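Rhamnose ABC transporter, rhamnose-binding protein (Actinomyces odontolyticus ATCC 17982, PDB 5BQ3) probably binds a carbohydrate, most likely rhamnose, outside the cytoplasmic membrane and hands it to an ABC importer. Local coordinates at residues S26-L37 and F58-A69; M45-I56 and P271-Y280. One frame throughout, in Å; residues are numbered along the deposited sequence.

Contact 1: residues S26-L37 and F58-A69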
loop_
_atom_site.group_PDB
_atom_site.type_symbol
_atom_site.label_atom_id
_atom_site.label_comp_id
_atom_site.label_asym_id
_atom_site.label_seq_id
_atom_site.Cartn_x
_atom_site.Cartn_y
_atom_site.Cartn_z
ATOM N N SER A 26 7.354 -7.020 27.944
ATOM C CA SER A 26 8.166 -8.227 28.135
ATOM C C SER A 26 7.325 -9.455 28.526
ATOM O O SER A 26 7.780 -10.585 28.342
ATOM C CB SER A 26 9.243 -7.980 29.188
ATOM O OG SER A 26 8.690 -7.527 30.413
ATOM N N SER A 27 6.105 -9.229 29.054
ATOM C CA SER A 27 5.166 -10.266 29.489
ATOM C C SER A 27 3.901 -10.316 28.608
ATOM O O SER A 27 3.092 -11.237 28.749
ATOM C CB SER A 27 4.766 -10.022 30.941
ATOM O OG SER A 27 4.156 -8.750 31.096
ATOM N N GLN A 28 3.741 -9.332 27.706
ATOM C CA GLN A 28 2.574 -9.187 26.832
ATOM C C GLN A 28 2.729 -9.961 25.514
ATOM O O GLN A 28 3.849 -10.254 25.093
ATOM C CB GLN A 28 2.301 -7.701 26.549
ATOM C CG GLN A 28 2.219 -6.818 27.801
ATOM C CD GLN A 28 0.896 -6.917 28.509
ATOM O OE1 GLN A 28 0.692 -7.770 29.377
ATOM N NE2 GLN A 28 -0.025 -6.032 28.172
ATOM N N SER A 29 1.588 -10.290 24.871
ATOM C CA SER A 29 1.525 -11.038 23.613
ATOM C C SER A 29 0.992 -10.192 22.443
ATOM O O SER A 29 0.110 -9.352 22.633
ATOM C CB SER A 29 0.652 -12.278 23.776
ATOM O OG SER A 29 -0.653 -11.952 24.223
ATOM N N ILE A 30 1.523 -10.441 21.230
ATOM C CA ILE A 30 1.134 -9.757 19.992
ATOM C C ILE A 30 0.721 -10.800 18.935
ATOM O O ILE A 30 1.365 -11.845 18.813
ATOM C CB ILE A 30 2.249 -8.785 19.478
ATOM C CG1 ILE A 30 1.727 -7.858 18.345
ATOM C CG2 ILE A 30 3.553 -9.518 19.084
ATOM C CD1 ILE A 30 2.568 -6.617 18.064
ATOM N N THR A 31 -0.364 -10.518 18.196
ATOM C CA THR A 31 -0.865 -11.402 17.142
ATOM C C THR A 31 -1.170 -10.586 15.883
ATOM O O THR A 31 -1.829 -9.545 15.952
ATOM C CB THR A 31 -2.071 -12.225 17.623
ATOM O OG1 THR A 31 -1.671 -13.015 18.743
ATOM C CG2 THR A 31 -2.613 -13.152 16.547
ATOM N N PHE A 32 -0.672 -11.078 14.737
ATOM C CA PHE A 32 -0.842 -10.478 13.414
ATOM C C PHE A 32 -1.840 -11.312 12.610
ATOM O O PHE A 32 -1.632 -12.514 12.435
ATOM C CB PHE A 32 0.513 -10.373 12.682
ATOM C CG PHE A 32 1.590 -9.621 13.429
ATOM C CD1 PHE A 32 2.424 -10.278 14.327
ATOM C CD2 PHE A 32 1.780 -8.260 13.227
ATOM C CE1 PHE A 32 3.406 -9.578 15.035
ATOM C CE2 PHE A 32 2.765 -7.565 13.926
ATOM C CZ PHE A 32 3.570 -8.226 14.827
ATOM N N ILE A 33 -2.946 -10.687 12.167
ATOM C CA ILE A 33 -3.975 -11.359 11.377
ATOM C C ILE A 33 -4.008 -10.735 9.967
ATOM O O ILE A 33 -4.552 -9.642 9.790
ATOM C CB ILE A 33 -5.382 -11.378 12.056
ATOM C CG1 ILE A 33 -5.318 -11.950 13.495
ATOM C CG2 ILE A 33 -6.393 -12.168 11.195
ATOM C CD1 ILE A 33 -6.483 -11.567 14.396
ATOM N N PRO A 34 -3.438 -11.422 8.945
ATOM C CA PRO A 34 -3.509 -10.876 7.580
ATOM C C PRO A 34 -4.879 -11.145 6.950
ATOM O O PRO A 34 -5.704 -11.842 7.549
ATOM C CB PRO A 34 -2.389 -11.624 6.851
ATOM C CG PRO A 34 -2.309 -12.942 7.541
ATOM C CD PRO A 34 -2.760 -12.739 8.967
ATOM N N LYS A 35 -5.117 -10.605 5.739
ATOM C CA LYS A 35 -6.359 -10.806 4.985
ATOM C C LYS A 35 -6.560 -12.290 4.656
ATOM O O LYS A 35 -7.676 -12.808 4.732
ATOM C CB LYS A 35 -6.322 -9.992 3.681
ATOM C CG LYS A 35 -6.614 -8.513 3.839
ATOM C CD LYS A 35 -6.638 -7.832 2.483
ATOM C CE LYS A 35 -7.118 -6.412 2.583
ATOM N NZ LYS A 35 -7.155 -5.744 1.258
ATOM N N GLN A 36 -5.453 -12.962 4.310
ATOM C CA GLN A 36 -5.365 -14.360 3.901
ATOM C C GLN A 36 -3.973 -14.894 4.254
ATOM O O GLN A 36 -3.000 -14.138 4.205
ATOM C CB GLN A 36 -5.624 -14.427 2.376
ATOM C CG GLN A 36 -5.656 -15.812 1.750
ATOM C CD GLN A 36 -5.936 -15.748 0.268
ATOM O OE1 GLN A 36 -7.014 -16.125 -0.204
ATOM N NE2 GLN A 36 -4.968 -15.274 -0.505
ATOM N N LEU A 37 -3.878 -16.184 4.612
ATOM C CA LEU A 37 -2.598 -16.822 4.917
ATOM C C LEU A 37 -1.858 -17.211 3.637
ATOM O O LEU A 37 -2.491 -17.465 2.605
ATOM C CB LEU A 37 -2.784 -18.074 5.795
ATOM C CG LEU A 37 -3.034 -17.881 7.293
ATOM C CD1 LEU A 37 -3.218 -19.220 7.966
ATOM C CD2 LEU A 37 -1.883 -17.135 7.973
ATOM N N PHE A 58 8.438 -8.819 22.915
ATOM C CA PHE A 58 7.140 -9.410 23.253
ATOM C C PHE A 58 7.326 -10.856 23.709
ATOM O O PHE A 58 8.165 -11.569 23.148
ATOM C CB PHE A 58 6.179 -9.355 22.052
ATOM C CG PHE A 58 5.404 -8.069 21.882
ATOM C CD1 PHE A 58 4.204 -7.868 22.554
ATOM C CD2 PHE A 58 5.844 -7.084 21.005
ATOM C CE1 PHE A 58 3.474 -6.689 22.378
ATOM C CE2 PHE A 58 5.112 -5.905 20.829
ATOM C CZ PHE A 58 3.932 -5.716 21.515
ATOM N N ALA A 59 6.558 -11.281 24.729
ATOM C CA ALA A 59 6.611 -12.637 25.287
ATOM C C ALA A 59 6.130 -13.679 24.273
ATOM O O ALA A 59 6.754 -14.731 24.143
ATOM C CB ALA A 59 5.779 -12.716 26.556
ATOM N N GLU A 60 5.031 -13.380 23.549
ATOM C CA GLU A 60 4.452 -14.260 22.529
ATOM C C GLU A 60 4.180 -13.483 21.245
ATOM O O GLU A 60 3.577 -12.408 21.287
ATOM C CB GLU A 60 3.156 -14.921 23.030
ATOM C CG GLU A 60 3.350 -15.939 24.139
ATOM C CD GLU A 60 2.242 -15.945 25.174
ATOM O OE1 GLU A 60 1.107 -16.354 24.834
ATOM O OE2 GLU A 60 2.510 -15.545 26.329
ATOM N N VAL A 61 4.657 -14.014 20.109
ATOM C CA VAL A 61 4.472 -13.424 18.778
ATOM C C VAL A 61 3.825 -14.504 17.907
ATOM O O VAL A 61 4.448 -15.537 17.644
ATOM C CB VAL A 61 5.789 -12.859 18.164
ATOM C CG1 VAL A 61 5.514 -12.104 16.866
ATOM C CG2 VAL A 61 6.536 -11.964 19.153
ATOM N N ASN A 62 2.561 -14.286 17.503
ATOM C CA ASN A 62 1.804 -15.258 16.713
ATOM C C ASN A 62 1.218 -14.656 15.436
ATOM O O ASN A 62 1.023 -13.445 15.348
ATOM C CB ASN A 62 0.671 -15.866 17.557
ATOM C CG ASN A 62 1.110 -16.413 18.892
ATOM O OD1 ASN A 62 0.896 -15.792 19.941
ATOM N ND2 ASN A 62 1.742 -17.581 18.883
ATOM N N VAL A 63 0.946 -15.519 14.444
ATOM C CA VAL A 63 0.326 -15.162 13.170
ATOM C C VAL A 63 -0.797 -16.174 12.913
ATOM O O VAL A 63 -0.524 -17.359 12.703
ATOM C CB VAL A 63 1.335 -15.072 11.984
ATOM C CG1 VAL A 63 0.615 -14.846 10.655
ATOM C CG2 VAL A 63 2.371 -13.974 12.215
ATOM N N VAL A 64 -2.055 -15.713 12.986
ATOM C CA VAL A 64 -3.251 -16.530 12.737
ATOM C C VAL A 64 -4.083 -15.853 11.644
ATOM O O VAL A 64 -3.978 -14.642 11.462
ATOM C CB VAL A 64 -4.100 -16.834 14.009
ATOM C CG1 VAL A 64 -3.309 -17.644 15.031
ATOM C CG2 VAL A 64 -4.682 -15.569 14.636
ATOM N N GLY A 65 -4.893 -16.625 10.933
ATOM C CA GLY A 65 -5.732 -16.060 9.887
ATOM C C GLY A 65 -6.447 -17.055 8.997
ATOM O O GLY A 65 -6.190 -18.261 9.070
ATOM N N PRO A 66 -7.355 -16.558 8.125
ATOM C CA PRO A 66 -8.081 -17.473 7.232
ATOM C C PRO A 66 -7.263 -17.880 6.007
ATOM O O PRO A 66 -6.320 -17.181 5.628
ATOM C CB PRO A 66 -9.306 -16.655 6.827
ATOM C CG PRO A 66 -8.856 -15.238 6.893
ATOM C CD PRO A 66 -7.772 -15.152 7.927
ATOM N N LEU A 67 -7.642 -19.005 5.377
ATOM C CA LEU A 67 -6.991 -19.487 4.159
ATOM C C LEU A 67 -7.578 -18.788 2.932
ATOM O O LEU A 67 -6.952 -18.779 1.870
ATOM C CB LEU A 67 -7.122 -21.011 4.011
ATOM C CG LEU A 67 -6.465 -21.905 5.068
ATOM C CD1 LEU A 67 -6.654 -23.361 4.708
ATOM C CD2 LEU A 67 -4.970 -21.624 5.209
ATOM N N GLU A 68 -8.789 -18.214 3.084
ATOM C CA GLU A 68 -9.530 -17.504 2.042
ATOM C C GLU A 68 -9.870 -16.091 2.513
ATOM O O GLU A 68 -10.318 -15.911 3.649
ATOM C CB GLU A 68 -10.817 -18.269 1.670
ATOM C CG GLU A 68 -10.594 -19.673 1.122
ATOM C CD GLU A 68 -10.457 -19.797 -0.384
ATOM O OE1 GLU A 68 -9.534 -19.173 -0.959
ATOM O OE2 GLU A 68 -11.264 -20.538 -0.991
ATOM N N ALA A 69 -9.657 -15.090 1.640
ATOM C CA ALA A 69 -9.932 -13.689 1.954
ATOM C C ALA A 69 -11.400 -13.334 1.670
ATOM O O ALA A 69 -11.756 -12.961 0.549
ATOM C CB ALA A 69 -8.994 -12.775 1.178
HETATM O O HOH W 1 -4.173 -19.587 2.209
#

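Contact 2: residues M45-I56 and P271-Y280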
loop_
_atom_site.group_PDB
_atom_site.type_symbol
_atom_site.label_atom_id
_atom_site.label_comp_id
_atom_site.label_asym_id
_atom_site.label_seq_id
_atom_site.Cartn_x
_atom_site.Cartn_y
_atom_site.Cartn_z
HETATM N N MSE A 45 5.046 -8.279 4.815
HETATM C CA MSE A 45 4.465 -7.362 5.799
HETATM C C MSE A 45 4.454 -8.028 7.185
HETATM O O MSE A 45 4.833 -7.386 8.166
HETATM C CB MSE A 45 3.046 -6.951 5.354
HETATM C CG MSE A 45 2.283 -6.077 6.356
HETATM SE SE MSE A 45 0.363 -5.938 5.959
HETATM C CE MSE A 45 -0.165 -7.817 6.187
ATOM N N LEU A 46 4.055 -9.322 7.251
ATOM C CA LEU A 46 4.032 -10.108 8.495
ATOM C C LEU A 46 5.452 -10.323 9.031
ATOM O O LEU A 46 5.668 -10.214 10.241
ATOM C CB LEU A 46 3.334 -11.469 8.299
ATOM C CG LEU A 46 1.849 -11.461 7.929
ATOM C CD1 LEU A 46 1.449 -12.781 7.292
ATOM C CD2 LEU A 46 0.974 -11.177 9.127
ATOM N N GLY A 47 6.394 -10.600 8.122
ATOM C CA GLY A 47 7.807 -10.805 8.426
ATOM C C GLY A 47 8.455 -9.609 9.097
ATOM O O GLY A 47 9.255 -9.778 10.020
ATOM N N GLY A 48 8.088 -8.409 8.643
ATOM C CA GLY A 48 8.554 -7.141 9.196
ATOM C C GLY A 48 7.970 -6.870 10.570
ATOM O O GLY A 48 8.627 -6.262 11.420
ATOM N N GLY A 49 6.739 -7.340 10.778
ATOM C CA GLY A 49 6.010 -7.221 12.033
ATOM C C GLY A 49 6.587 -8.101 13.118
ATOM O O GLY A 49 6.733 -7.659 14.262
ATOM N N LYS A 50 6.915 -9.358 12.757
ATOM C CA LYS A 50 7.515 -10.358 13.649
ATOM C C LYS A 50 8.921 -9.929 14.070
ATOM O O LYS A 50 9.269 -10.064 15.243
ATOM C CB LYS A 50 7.568 -11.743 12.980
ATOM C CG LYS A 50 6.206 -12.416 12.800
ATOM C CD LYS A 50 6.331 -13.886 12.389
ATOM C CE LYS A 50 6.596 -14.087 10.915
ATOM N NZ LYS A 50 6.792 -15.520 10.580
ATOM N N ASN A 51 9.718 -9.403 13.117
ATOM C CA ASN A 51 11.080 -8.930 13.366
ATOM C C ASN A 51 11.072 -7.735 14.322
ATOM O O ASN A 51 11.914 -7.680 15.217
ATOM C CB ASN A 51 11.789 -8.585 12.057
ATOM C CG ASN A 51 12.585 -9.730 11.468
ATOM O OD1 ASN A 51 12.129 -10.880 11.387
ATOM N ND2 ASN A 51 13.796 -9.433 11.026
ATOM N N ALA A 52 10.096 -6.814 14.166
ATOM C CA ALA A 52 9.931 -5.652 15.042
ATOM C C ALA A 52 9.517 -6.089 16.451
ATOM O O ALA A 52 10.091 -5.603 17.423
ATOM C CB ALA A 52 8.904 -4.699 14.464
ATOM N N ALA A 53 8.561 -7.041 16.556
ATOM C CA ALA A 53 8.054 -7.598 17.816
ATOM C C ALA A 53 9.160 -8.295 18.622
ATOM O O ALA A 53 9.141 -8.243 19.853
ATOM C CB ALA A 53 6.918 -8.572 17.538
ATOM N N GLY A 54 10.111 -8.913 17.920
ATOM C CA GLY A 54 11.275 -9.566 18.509
ATOM C C GLY A 54 12.237 -8.553 19.097
ATOM O O GLY A 54 12.772 -8.768 20.187
ATOM N N GLU A 55 12.442 -7.424 18.379
ATOM C CA GLU A 55 13.289 -6.298 18.788
ATOM C C GLU A 55 12.726 -5.631 20.045
ATOM O O GLU A 55 13.485 -5.316 20.963
ATOM C CB GLU A 55 13.406 -5.261 17.656
ATOM C CG GLU A 55 14.339 -5.653 16.524
ATOM C CD GLU A 55 14.395 -4.681 15.360
ATOM O OE1 GLU A 55 14.250 -3.457 15.587
ATOM O OE2 GLU A 55 14.611 -5.146 14.217
ATOM N N ILE A 56 11.391 -5.419 20.074
ATOM C CA ILE A 56 10.639 -4.815 21.179
ATOM C C ILE A 56 10.781 -5.706 22.432
ATOM O O ILE A 56 11.086 -5.202 23.518
ATOM C CB ILE A 56 9.151 -4.590 20.761
ATOM C CG1 ILE A 56 9.034 -3.513 19.663
ATOM C CG2 ILE A 56 8.280 -4.220 21.956
ATOM C CD1 ILE A 56 7.808 -3.621 18.763
ATOM N N PRO A 271 6.232 -3.440 2.027
ATOM C CA PRO A 271 5.239 -3.927 3.007
ATOM C C PRO A 271 5.840 -4.295 4.371
ATOM O O PRO A 271 5.124 -4.221 5.368
ATOM C CB PRO A 271 4.610 -5.148 2.324
ATOM C CG PRO A 271 5.545 -5.541 1.267
ATOM C CD PRO A 271 6.326 -4.341 0.860
ATOM N N ALA A 272 7.148 -4.644 4.422
ATOM C CA ALA A 272 7.884 -4.983 5.646
ATOM C C ALA A 272 7.925 -3.801 6.628
ATOM O O ALA A 272 7.874 -4.016 7.843
ATOM C CB ALA A 272 9.298 -5.418 5.301
ATOM N N GLN A 273 8.012 -2.559 6.098
ATOM C CA GLN A 273 8.031 -1.322 6.883
ATOM C C GLN A 273 6.676 -1.078 7.559
ATOM O O GLN A 273 6.638 -0.545 8.667
ATOM C CB GLN A 273 8.391 -0.123 5.997
ATOM C CG GLN A 273 9.836 -0.100 5.510
ATOM C CD GLN A 273 10.163 1.147 4.721
ATOM O OE1 GLN A 273 9.390 1.616 3.874
ATOM N NE2 GLN A 273 11.342 1.693 4.955
ATOM N N LEU A 274 5.571 -1.461 6.886
ATOM C CA LEU A 274 4.206 -1.309 7.387
ATOM C C LEU A 274 3.981 -2.178 8.637
ATOM O O LEU A 274 3.445 -1.679 9.627
ATOM C CB LEU A 274 3.189 -1.651 6.281
ATOM C CG LEU A 274 1.709 -1.643 6.660
ATOM C CD1 LEU A 274 1.175 -0.228 6.773
ATOM C CD2 LEU A 274 0.912 -2.412 5.659
ATOM N N GLY A 275 4.401 -3.443 8.579
ATOM C CA GLY A 275 4.305 -4.378 9.696
ATOM C C GLY A 275 5.198 -3.970 10.852
ATOM O O GLY A 275 4.825 -4.140 12.017
ATOM N N TYR A 276 6.376 -3.397 10.525
ATOM C CA TYR A 276 7.384 -2.900 11.464
ATOM C C TYR A 276 6.816 -1.758 12.322
ATOM O O TYR A 276 6.874 -1.847 13.548
ATOM C CB TYR A 276 8.642 -2.436 10.697
ATOM C CG TYR A 276 9.862 -2.211 11.563
ATOM C CD1 TYR A 276 10.775 -3.235 11.797
ATOM C CD2 TYR A 276 10.134 -0.959 12.106
ATOM C CE1 TYR A 276 11.904 -3.031 12.591
ATOM C CE2 TYR A 276 11.261 -0.741 12.897
ATOM C CZ TYR A 276 12.143 -1.780 13.137
ATOM O OH TYR A 276 13.254 -1.560 13.915
ATOM N N VAL A 277 6.249 -0.710 11.680
ATOM C CA VAL A 277 5.649 0.468 12.331
ATOM C C VAL A 277 4.440 0.037 13.182
ATOM O O VAL A 277 4.305 0.502 14.314
ATOM C CB VAL A 277 5.274 1.576 11.296
ATOM C CG1 VAL A 277 4.486 2.718 11.938
ATOM C CG2 VAL A 277 6.520 2.127 10.605
ATOM N N ALA A 278 3.596 -0.873 12.650
ATOM C CA ALA A 278 2.394 -1.386 13.315
ATOM C C ALA A 278 2.710 -2.100 14.637
ATOM O O ALA A 278 2.002 -1.885 15.618
ATOM C CB ALA A 278 1.645 -2.319 12.382
ATOM N N ALA A 279 3.777 -2.926 14.669
ATOM C CA ALA A 279 4.206 -3.658 15.863
ATOM C C ALA A 279 4.719 -2.697 16.936
ATOM O O ALA A 279 4.462 -2.926 18.119
ATOM C CB ALA A 279 5.278 -4.672 15.501
ATOM N N TYR A 280 5.410 -1.609 16.524
ATOM C CA TYR A 280 5.923 -0.580 17.436
ATOM C C TYR A 280 4.786 0.307 17.942
ATOM O O TYR A 280 4.831 0.752 19.089
ATOM C CB TYR A 280 7.018 0.269 16.766
ATOM C CG TYR A 280 8.408 -0.309 16.935
ATOM C CD1 TYR A 280 9.182 -0.002 18.052
ATOM C CD2 TYR A 280 8.941 -1.181 15.992
ATOM C CE1 TYR A 280 10.456 -0.544 18.220
ATOM C CE2 TYR A 280 10.213 -1.729 16.150
ATOM C CZ TYR A 280 10.965 -1.414 17.269
ATOM O OH TYR A 280 12.222 -1.949 17.419
#

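Contact 1: residues S26-L37 and F58-A69
With CG1 of Ile30 swung away from its own amide nitrogen (chi1 -168°) and CG of Phe58 set opposite its carbonyl carbon (chi1 -85°), the isoleucine lies over one face of the Phe58 ring, its CB above the ring centre. This pairing lies where the two strands of a beta-alpha-beta unit begin, the element from which the Rossmann-like lobes of type I periplasmic binding proteins are built. Ile30 CB stands 3.8 Å from the Phe58 ring centroid, a CH-pi contact, while CD1 reaches toward the CZ end and CG2 covers CG; the isoleucine runs roughly perpendicular to the phenylalanine.

Strands 29-33 and 60-63 illustrate how neighbouring parallel strands share their bonds. Both backbone groups of Ile30 turn to the other strand, its N meeting Glu60 O at 2.8 Å and its O receiving Asn62 N at 3.0 Å. Phe32 repeats the pattern two residues on, with its N 3.0 Å from Asn62 O and a longer, more bent bond of 3.3 Å from Val64 N to Phe32 O.

Ile30, Phe32, Val61 and Val63 share one face of the sheet, where helix 40-56 packs. Val61 CG1 comes to the Phe32 ring at its edge, in plane, 3.8 Å from CE1. On the opposite face Thr31 CG2 meets Val64 CG2, and Val64 also packs on Phe77 of helix 75-83, while Thr31 OG1 bonds to Glu81 of that helix.

Beyond the strands the pairing resumes in the loops. Pro66 O takes the amide of Leu37, N to O 2.8 Å, and Leu37 CD1 leans over Gly65 O. A water then bridges the two segments, donating one hydrogen to Leu37 O and the other to Leu67 O.

Contact 2: residues M45-I56 and P271-Y280
Met45, a selenomethionine here, lies over the beginning of helix 271-280, while Ile56 and Tyr280 close the far end of the same helix pair. Helices 45-56 and 271-280 cover one face of the parallel sheet in a Rossmann-like lobe and run in roughly the same direction, crossing at -37°. Their axes approach to 6.4 Å, a close glycine-lined crossing: Gly48 and Gly49 face Gly275, and CA-H...O contacts join the backbones, among them Gly275 CA to Met45 O at 3.4 Å.

The Met45 chain runs extended from its backbone (chi1 175°) and bends only at the selenium. It therefore lies alongside Leu274, pointing the same way, with SE 3.6 Å from Leu274 CD2; both side chains also rest on Phe116 of strand 112-116.

At the other end Ile56 and Tyr280 overlap while running in opposing directions. The isoleucine CD1 sits over the centre of the tyrosine ring, 3.7 Å from its centroid, and CG1 lies against CE1 and CZ. Ala52 CB touches the same ring at CE2, and also lies over a face of Tyr276. On the other side of Ala52 from the tyrosine rings, the Ala279 methyl fits as a knob into the hole formed by Gly49, Ala52, Ala53 and Ile56.

Glu55 brings its OE1 to both tyrosine hydroxyls. Its carboxylate plane is turned 65° from the Tyr276 ring, whose hydroxyl also bonds to Asn302 N. Tyr280 OH lies 3.1 Å from Glu55 OE1, and Tyr276 OH donates to that same oxygen at 2.7 Å, on the syn side, somewhat out of the carboxylate plane.

From the N terminus the chain lays down strand 29-33, climbs through helix 40-56 and returns as strand 60-63, so contact 1 closes a short beta-alpha-beta loop. Contact 2 begins inside that loop, on the connecting helix, and closes only after more than two hundred residues, when the chain comes back as helix 271-287. The segments therefore alternate and the contacts cross, fixing a late helix to the first unit of the fold. Their centres lie 11 Å apart, and they meet directly: Phe32 CB packs on Leu46 CD2 and Phe32 CZ lies against Gly49 O, and Phe58 N probably hydrogen-bonds to Ala53 O where the helix gives way to the second strand.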